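PDB 6MZO: inactive Zymogen C11 Protease from Parabacteroides distasonis, which is a clostripain-like peptidase held as an inactive zymogen, and in its activated form probably cleaves peptide bonds as a clan CD cysteine protease. Local coordinates for residues A[120-130]-A[339-350]. Sequence-based numbering, arbitrary orientation.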
ATOM      1  N   TRP A 120      -4.975  -6.087  -1.973  1.00 37.15           N
ATOM      2  CA  TRP A 120      -4.746  -7.276  -1.204  1.00 31.18           C
ATOM      3  C   TRP A 120      -5.893  -8.309  -1.204  1.00 37.66           C
ATOM      4  O   TRP A 120      -5.739  -9.381  -0.585  1.00 37.01           O
ATOM      5  CB  TRP A 120      -4.460  -6.904   0.218  1.00 28.71           C
ATOM      6  CG  TRP A 120      -5.530  -6.122   0.814  1.00 29.96           C
ATOM      7  CD1 TRP A 120      -5.801  -4.796   0.611  1.00 26.37           C
ATOM      8  CD2 TRP A 120      -6.439  -6.578   1.800  1.00 29.51           C
ATOM      9  NE1 TRP A 120      -6.851  -4.412   1.396  1.00 25.30           N
ATOM     10  CE2 TRP A 120      -7.248  -5.489   2.154  1.00 27.66           C
ATOM     11  CE3 TRP A 120      -6.654  -7.822   2.434  1.00 29.78           C
ATOM     12  CZ2 TRP A 120      -8.246  -5.587   3.110  1.00 29.29           C
ATOM     13  CZ3 TRP A 120      -7.655  -7.914   3.383  1.00 31.87           C
ATOM     14  CH2 TRP A 120      -8.457  -6.823   3.696  1.00 32.38           C
ATOM     15  N   LEU A 121      -7.024  -7.947  -1.801  1.00 38.99           N
ATOM     16  CA  LEU A 121      -8.232  -8.758  -1.767  1.00 40.32           C
ATOM     17  C   LEU A 121      -8.040  -9.954  -2.676  1.00 49.21           C
ATOM     18  O   LEU A 121      -7.257  -9.869  -3.613  1.00 50.02           O
ATOM     19  CB  LEU A 121      -9.417  -7.920  -2.188  1.00 39.90           C
ATOM     20  CG  LEU A 121      -9.759  -6.836  -1.167  1.00 38.15           C
ATOM     21  CD1 LEU A 121     -10.727  -5.862  -1.843  1.00 35.44           C
ATOM     22  CD2 LEU A 121     -10.373  -7.490   0.079  1.00 37.89           C
ATOM     23  N   PRO A 122      -8.735 -11.074  -2.387  1.00 53.50           N
ATOM     24  CA  PRO A 122      -8.482 -12.333  -3.108  1.00 59.10           C
ATOM     25  C   PRO A 122      -8.696 -12.172  -4.622  1.00 66.47           C
ATOM     26  O   PRO A 122      -9.441 -11.276  -5.016  1.00 65.59           O
ATOM     27  CB  PRO A 122      -9.507 -13.301  -2.487  1.00 54.52           C
ATOM     28  CG  PRO A 122     -10.584 -12.430  -1.980  1.00 52.29           C
ATOM     29  CD  PRO A 122      -9.915 -11.184  -1.506  1.00 51.45           C
ATOM     30  N   SER A 123      -8.022 -12.992  -5.443  1.00 73.56           N
ATOM     31  CA  SER A 123      -8.216 -12.975  -6.904  1.00 76.01           C
ATOM     32  C   SER A 123      -9.705 -13.129  -7.256  1.00 75.77           C
ATOM     33  O   SER A 123     -10.253 -12.397  -8.087  1.00 72.53           O
ATOM     34  CB  SER A 123      -7.394 -14.088  -7.575  1.00 76.48           C
ATOM     35  N   ASP A 124     -10.355 -14.073  -6.580  1.00 77.94           N
ATOM     36  CA  ASP A 124     -11.782 -14.302  -6.734  1.00 80.47           C
ATOM     37  C   ASP A 124     -12.671 -13.234  -6.114  1.00 75.65           C
ATOM     38  O   ASP A 124     -13.811 -13.546  -5.779  1.00 75.24           O
ATOM     39  CB  ASP A 124     -12.162 -15.632  -6.094  1.00 86.94           C
ATOM     40  CG  ASP A 124     -11.500 -16.798  -6.754  1.00 92.89           C
ATOM     41  OD1 ASP A 124     -11.691 -16.956  -7.981  1.00 96.09           O
ATOM     42  OD2 ASP A 124     -10.795 -17.555  -6.049  1.00 93.93           O
ATOM     43  N   ILE A 125     -12.179 -12.005  -5.933  1.00 68.37           N
ATOM     44  CA  ILE A 125     -12.933 -11.024  -5.136  1.00 59.09           C
ATOM     45  C   ILE A 125     -14.297 -10.696  -5.713  1.00 55.64           C
ATOM     46  O   ILE A 125     -15.277 -10.576  -4.962  1.00 49.81           O
ATOM     47  CB  ILE A 125     -12.170  -9.692  -4.950  1.00 56.11           C
ATOM     48  CG1 ILE A 125     -12.938  -8.756  -4.016  1.00 53.54           C
ATOM     49  CG2 ILE A 125     -11.881  -9.017  -6.286  1.00 51.02           C
ATOM     50  CD1 ILE A 125     -13.199  -9.329  -2.631  1.00 51.71           C
ATOM     51  N   TYR A 126     -14.375 -10.555  -7.032  1.00 58.58           N
ATOM     52  CA  TYR A 126     -15.638 -10.193  -7.661  1.00 62.51           C
ATOM     53  C   TYR A 126     -16.645 -11.317  -7.448  1.00 65.70           C
ATOM     54  O   TYR A 126     -17.819 -11.071  -7.161  1.00 64.37           O
ATOM     55  CB  TYR A 126     -15.454  -9.912  -9.156  1.00 64.15           C
ATOM     56  CG  TYR A 126     -14.666  -8.656  -9.461  1.00 64.11           C
ATOM     57  CD1 TYR A 126     -13.273  -8.682  -9.575  1.00 64.46           C
ATOM     58  CD2 TYR A 126     -15.314  -7.442  -9.635  1.00 62.63           C
ATOM     59  CE1 TYR A 126     -12.561  -7.526  -9.852  1.00 64.19           C
ATOM     60  CE2 TYR A 126     -14.615  -6.290  -9.918  1.00 63.14           C
ATOM     61  CZ  TYR A 126     -13.243  -6.333 -10.026  1.00 64.70           C
ATOM     62  OH  TYR A 126     -12.571  -5.167 -10.297  1.00 65.79           O
ATOM     63  N   SER A 127     -16.150 -12.546  -7.579  1.00 66.90           N
ATOM     64  CA  SER A 127     -16.929 -13.753  -7.328  1.00 67.29           C
ATOM     65  C   SER A 127     -17.368 -13.776  -5.860  1.00 59.99           C
ATOM     66  O   SER A 127     -18.535 -14.033  -5.552  1.00 55.62           O
ATOM     67  CB  SER A 127     -16.098 -14.992  -7.701  1.00 71.96           C
ATOM     68  OG  SER A 127     -16.428 -16.124  -6.918  1.00 74.93           O
ATOM     69  N   TYR A 128     -16.440 -13.453  -4.960  1.00 53.91           N
ATOM     70  CA  TYR A 128     -16.738 -13.423  -3.528  1.00 51.63           C
ATOM     71  C   TYR A 128     -17.724 -12.291  -3.182  1.00 42.60           C
ATOM     72  O   TYR A 128     -18.461 -12.430  -2.200  1.00 43.46           O
ATOM     73  CB  TYR A 128     -15.460 -13.277  -2.681  1.00 56.04           C
ATOM     74  CG  TYR A 128     -14.513 -14.475  -2.684  1.00 60.69           C
ATOM     75  CD1 TYR A 128     -14.838 -15.675  -3.300  1.00 62.04           C
ATOM     76  CD2 TYR A 128     -13.289 -14.391  -2.066  1.00 63.46           C
ATOM     77  CE1 TYR A 128     -13.954 -16.752  -3.291  1.00 61.19           C
ATOM     78  CE2 TYR A 128     -12.401 -15.452  -2.055  1.00 63.05           C
ATOM     79  CZ  TYR A 128     -12.732 -16.628  -2.661  1.00 61.21           C
ATOM     80  OH  TYR A 128     -11.813 -17.668  -2.637  1.00 58.35           O
ATOM     81  N   LEU A 129     -17.732 -11.202  -3.964  1.00 71.29           N
ATOM     82  CA  LEU A 129     -18.684 -10.096  -3.766  1.00 60.98           C
ATOM     83  C   LEU A 129     -19.984 -10.339  -4.516  1.00 61.19           C
ATOM     84  O   LEU A 129     -20.800  -9.431  -4.664  1.00 59.97           O
ATOM     85  CB  LEU A 129     -18.090  -8.754  -4.206  1.00 55.98           C
ATOM     86  CG  LEU A 129     -17.006  -8.276  -3.247  1.00 49.53           C
ATOM     87  CD1 LEU A 129     -16.244  -7.029  -3.735  1.00 46.11           C
ATOM     88  CD2 LEU A 129     -17.568  -8.025  -1.865  1.00 48.03           C
ATOM     89  N   ARG A 130     -20.149 -11.568  -4.993  1.00 57.94           N
ATOM     90  CA  ARG A 130     -21.357 -11.982  -5.730  1.00 62.52           C
ATOM     91  C   ARG A 130     -21.653 -11.149  -7.006  1.00 73.26           C
ATOM     92  O   ARG A 130     -22.819 -10.928  -7.352  1.00 74.93           O
ATOM     93  CB  ARG A 130     -22.574 -11.955  -4.786  1.00 65.17           C
ATOM     94  CG  ARG A 130     -22.512 -12.965  -3.663  1.00 68.55           C
ATOM     95  CD  ARG A 130     -23.811 -12.999  -2.884  1.00 76.14           C
ATOM     96  NE  ARG A 130     -23.983 -14.266  -2.173  1.00 82.58           N
ATOM     97  CZ  ARG A 130     -25.028 -14.562  -1.403  1.00 88.57           C
ATOM     98  NH1 ARG A 130     -26.012 -13.676  -1.247  1.00 90.29           N
ATOM     99  NH2 ARG A 130     -25.096 -15.748  -0.792  1.00 91.02           N
ATOM    100  N   ALA A 339     -24.067 -11.959   3.759  1.00 38.46           N
ATOM    101  CA  ALA A 339     -24.275 -12.216   2.347  1.00 44.05           C
ATOM    102  C   ALA A 339     -22.989 -12.618   1.618  1.00 43.68           C
ATOM    103  O   ALA A 339     -23.039 -12.984   0.442  1.00 43.91           O
ATOM    104  CB  ALA A 339     -24.888 -11.003   1.681  1.00 44.93           C
ATOM    105  N   LEU A 340     -21.862 -12.556   2.332  1.00 43.13           N
ATOM    106  CA  LEU A 340     -20.544 -12.843   1.768  1.00 38.14           C
ATOM    107  C   LEU A 340     -19.821 -14.033   2.408  1.00 34.38           C
ATOM    108  O   LEU A 340     -18.687 -13.885   2.872  1.00 33.20           O
ATOM    109  CB  LEU A 340     -19.661 -11.590   1.892  1.00 37.17           C
ATOM    110  CG  LEU A 340     -20.317 -10.332   1.306  1.00 37.71           C
ATOM    111  CD1 LEU A 340     -19.437  -9.161   1.371  1.00 38.06           C
ATOM    112  CD2 LEU A 340     -20.623 -10.648  -0.136  1.00 37.46           C
ATOM    113  N   PRO A 341     -20.434 -15.228   2.402  1.00 35.24           N
ATOM    114  CA  PRO A 341     -19.809 -16.269   3.222  1.00 37.42           C
ATOM    115  C   PRO A 341     -18.435 -16.743   2.733  1.00 39.71           C
ATOM    116  O   PRO A 341     -17.641 -17.051   3.607  1.00 37.24           O
ATOM    117  CB  PRO A 341     -20.820 -17.424   3.169  1.00 39.00           C
ATOM    118  CG  PRO A 341     -21.604 -17.175   1.903  1.00 43.15           C
ATOM    119  CD  PRO A 341     -21.659 -15.672   1.737  1.00 37.76           C
ATOM    120  N   LYS A 342     -18.174 -16.777   1.423  1.00 37.64           N
ATOM    121  CA  LYS A 342     -16.872 -17.209   0.946  1.00 41.25           C
ATOM    122  C   LYS A 342     -15.817 -16.166   1.345  1.00 36.03           C
ATOM    123  O   LYS A 342     -14.699 -16.525   1.738  1.00 38.96           O
ATOM    124  CB  LYS A 342     -16.878 -17.461  -0.573  1.00 41.61           C
ATOM    125  CG  LYS A 342     -17.065 -18.942  -0.899  1.00 49.59           C
ATOM    126  CD  LYS A 342     -17.234 -19.244  -2.379  1.00 56.18           C
ATOM    127  CE  LYS A 342     -17.051 -20.731  -2.597  1.00 59.19           C
ATOM    128  NZ  LYS A 342     -17.482 -21.172  -3.950  1.00 62.07           N
ATOM    129  N   LEU A 343     -16.164 -14.881   1.337  1.00 34.18           N
ATOM    130  CA  LEU A 343     -15.179 -13.874   1.678  1.00 34.03           C
ATOM    131  C   LEU A 343     -14.932 -13.928   3.187  1.00 32.66           C
ATOM    132  O   LEU A 343     -13.798 -13.804   3.646  1.00 30.15           O
ATOM    133  CB  LEU A 343     -15.683 -12.508   1.262  1.00 34.46           C
ATOM    134  CG  LEU A 343     -14.664 -11.391   1.173  1.00 33.22           C
ATOM    135  CD1 LEU A 343     -13.478 -11.840   0.292  1.00 34.15           C
ATOM    136  CD2 LEU A 343     -15.406 -10.236   0.531  1.00 35.29           C
ATOM    137  N   ASN A 344     -16.014 -14.141   3.950  1.00 31.12           N
ATOM    138  CA  ASN A 344     -15.853 -14.295   5.394  1.00 31.50           C
ATOM    139  C   ASN A 344     -14.914 -15.473   5.726  1.00 33.77           C
ATOM    140  O   ASN A 344     -14.122 -15.364   6.657  1.00 33.67           O
ATOM    141  CB  ASN A 344     -17.195 -14.596   6.075  1.00 31.58           C
ATOM    142  CG  ASN A 344     -18.201 -13.436   6.002  1.00 29.31           C
ATOM    143  OD1 ASN A 344     -17.859 -12.264   5.772  1.00 30.17           O
ATOM    144  ND2 ASN A 344     -19.463 -13.806   6.159  1.00 31.77           N
ATOM    145  N   GLU A 345     -15.040 -16.588   5.001  1.00 34.86           N
ATOM    146  CA  GLU A 345     -14.215 -17.753   5.280  1.00 38.99           C
ATOM    147  C   GLU A 345     -12.736 -17.493   4.825  1.00 36.43           C
ATOM    148  O   GLU A 345     -11.802 -17.828   5.550  1.00 36.08           O
ATOM    149  CB  GLU A 345     -14.818 -19.011   4.638  1.00 49.09           C
ATOM    150  CG  GLU A 345     -14.388 -19.296   3.228  1.00 64.67           C
ATOM    151  CD  GLU A 345     -15.075 -20.532   2.639  1.00 80.76           C
ATOM    152  OE1 GLU A 345     -16.279 -20.775   2.933  1.00 86.61           O
ATOM    153  OE2 GLU A 345     -14.378 -21.266   1.899  1.00 86.53           O
ATOM    154  N   TRP A 346     -12.542 -16.848   3.679  1.00 33.72           N
ATOM    155  CA  TRP A 346     -11.211 -16.419   3.248  1.00 33.73           C
ATOM    156  C   TRP A 346     -10.526 -15.548   4.303  1.00 35.43           C
ATOM    157  O   TRP A 346      -9.344 -15.709   4.595  1.00 35.27           O
ATOM    158  CB  TRP A 346     -11.321 -15.641   1.923  1.00 35.32           C
ATOM    159  CG  TRP A 346     -10.079 -15.019   1.486  1.00 42.87           C
ATOM    160  CD1 TRP A 346      -9.066 -15.613   0.770  1.00 52.30           C
ATOM    161  CD2 TRP A 346      -9.688 -13.687   1.706  1.00 40.81           C
ATOM    162  NE1 TRP A 346      -8.054 -14.716   0.559  1.00 50.03           N
ATOM    163  CE2 TRP A 346      -8.415 -13.519   1.115  1.00 46.01           C
ATOM    164  CE3 TRP A 346     -10.287 -12.595   2.353  1.00 38.06           C
ATOM    165  CZ2 TRP A 346      -7.729 -12.300   1.153  1.00 46.04           C
ATOM    166  CZ3 TRP A 346      -9.575 -11.373   2.394  1.00 43.35           C
ATOM    167  CH2 TRP A 346      -8.319 -11.259   1.796  1.00 43.99           C
ATOM    168  N   TYR A 347     -11.290 -14.640   4.876  1.00 28.99           N
ATOM    169  CA  TYR A 347     -10.761 -13.716   5.839  1.00 28.80           C
ATOM    170  C   TYR A 347     -10.141 -14.401   7.030  1.00 30.29           C
ATOM    171  O   TYR A 347      -9.250 -13.841   7.652  1.00 29.95           O
ATOM    172  CB  TYR A 347     -11.877 -12.799   6.314  1.00 27.41           C
ATOM    173  CG  TYR A 347     -11.425 -11.553   7.019  1.00 27.16           C
ATOM    174  CD1 TYR A 347     -10.696 -10.531   6.359  1.00 24.45           C
ATOM    175  CD2 TYR A 347     -11.755 -11.395   8.347  1.00 26.00           C
ATOM    176  CE1 TYR A 347     -10.360  -9.341   7.038  1.00 24.70           C
ATOM    177  CE2 TYR A 347     -11.418 -10.243   9.046  1.00 24.22           C
ATOM    178  CZ  TYR A 347     -10.705  -9.236   8.386  1.00 24.21           C
ATOM    179  OH  TYR A 347     -10.419  -8.133   9.110  1.00 24.69           O
ATOM    180  N   LYS A 348     -10.632 -15.607   7.349  1.00 31.23           N
ATOM    181  CA  LYS A 348     -10.200 -16.322   8.558  1.00 33.98           C
ATOM    182  C   LYS A 348      -8.737 -16.770   8.523  1.00 34.12           C
ATOM    183  O   LYS A 348      -8.151 -17.067   9.568  1.00 36.75           O
ATOM    184  CB  LYS A 348     -11.129 -17.503   8.831  1.00 34.01           C
ATOM    185  CG  LYS A 348     -12.545 -16.993   9.236  1.00 38.87           C
ATOM    186  CD  LYS A 348     -13.525 -18.151   9.506  1.00 45.07           C
ATOM    187  CE  LYS A 348     -14.818 -17.591  10.058  1.00 47.71           C
ATOM    188  NZ  LYS A 348     -15.932 -18.588  10.018  1.00 53.29           N
ATOM    189  N   ASP A 349      -8.116 -16.707   7.355  1.00 31.97           N
ATOM    190  CA  ASP A 349      -6.721 -17.073   7.296  1.00 35.57           C
ATOM    191  C   ASP A 349      -5.813 -15.879   7.509  1.00 32.67           C
ATOM    192  O   ASP A 349      -4.598 -16.068   7.548  1.00 33.80           O
ATOM    193  CB  ASP A 349      -6.394 -17.709   5.969  1.00 39.08           C
ATOM    194  CG  ASP A 349      -7.041 -19.078   5.809  1.00 49.18           C
ATOM    195  OD1 ASP A 349      -7.062 -19.835   6.804  1.00 48.65           O
ATOM    196  OD2 ASP A 349      -7.538 -19.355   4.702  1.00 50.18           O
ATOM    197  N   LEU A 350      -6.351 -14.652   7.587  1.00 30.29           N
ATOM    198  CA  LEU A 350      -5.444 -13.487   7.819  1.00 30.36           C
ATOM    199  C   LEU A 350      -4.944 -13.381   9.266  1.00 34.29           C
ATOM    200  O   LEU A 350      -5.676 -13.660  10.216  1.00 30.83           O
ATOM    201  CB  LEU A 350      -6.173 -12.191   7.481  1.00 28.81           C
ATOM    202  CG  LEU A 350      -6.477 -12.040   6.000  1.00 33.92           C
ATOM    203  CD1 LEU A 350      -7.220 -10.751   5.825  1.00 32.59           C
ATOM    204  CD2 LEU A 350      -5.188 -12.012   5.225  1.00 38.89           C
TER
HETATM  205  O   HOH W   1     -18.505 -14.240  -0.382  1.00 48.07           O
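Apolar side chains, a proline CH-pi contact and one water join the segment 120-130, which follows strand 109-115 of the central mixed sheet in this clan CD protease, to helix 341-347, the last but one of the chain. Pro122 lies on the indole of Trp346, its CD 3.6 Å from the centroid of the six-membered ring and only 12° off the normal. With chi1 at 173°, CG of Trp346 stands opposite the backbone N and the indole presents a face to Pro122, while Trp120 CZ3 meets the rim of this indole at Trp346 CH2, 3.8 Å away. Were Trp346 cut back to an alanine, Pro122 would probably lose the ring face it rests on and a gap would open beside Trp120. Farther along, Leu343 CD1 touches the edge of the Tyr128 ring at CD2 (3.5 Å) and also reaches Pro122 CG; its other methyl, CD2, meets Leu129 CD2 and Ile125 CD1. Trp120 and Leu350 both also pack on Ile143 of helix 143-150. The short helix 125-128 closes in a Schellman motif with Arg130 at C-prime, and the guanidinium of this arginine lies with one face over Ala339 O. Between the two helix ends, a water donates to Tyr128 O (2.6 Å) and accepts from Leu343 N (3.0 Å).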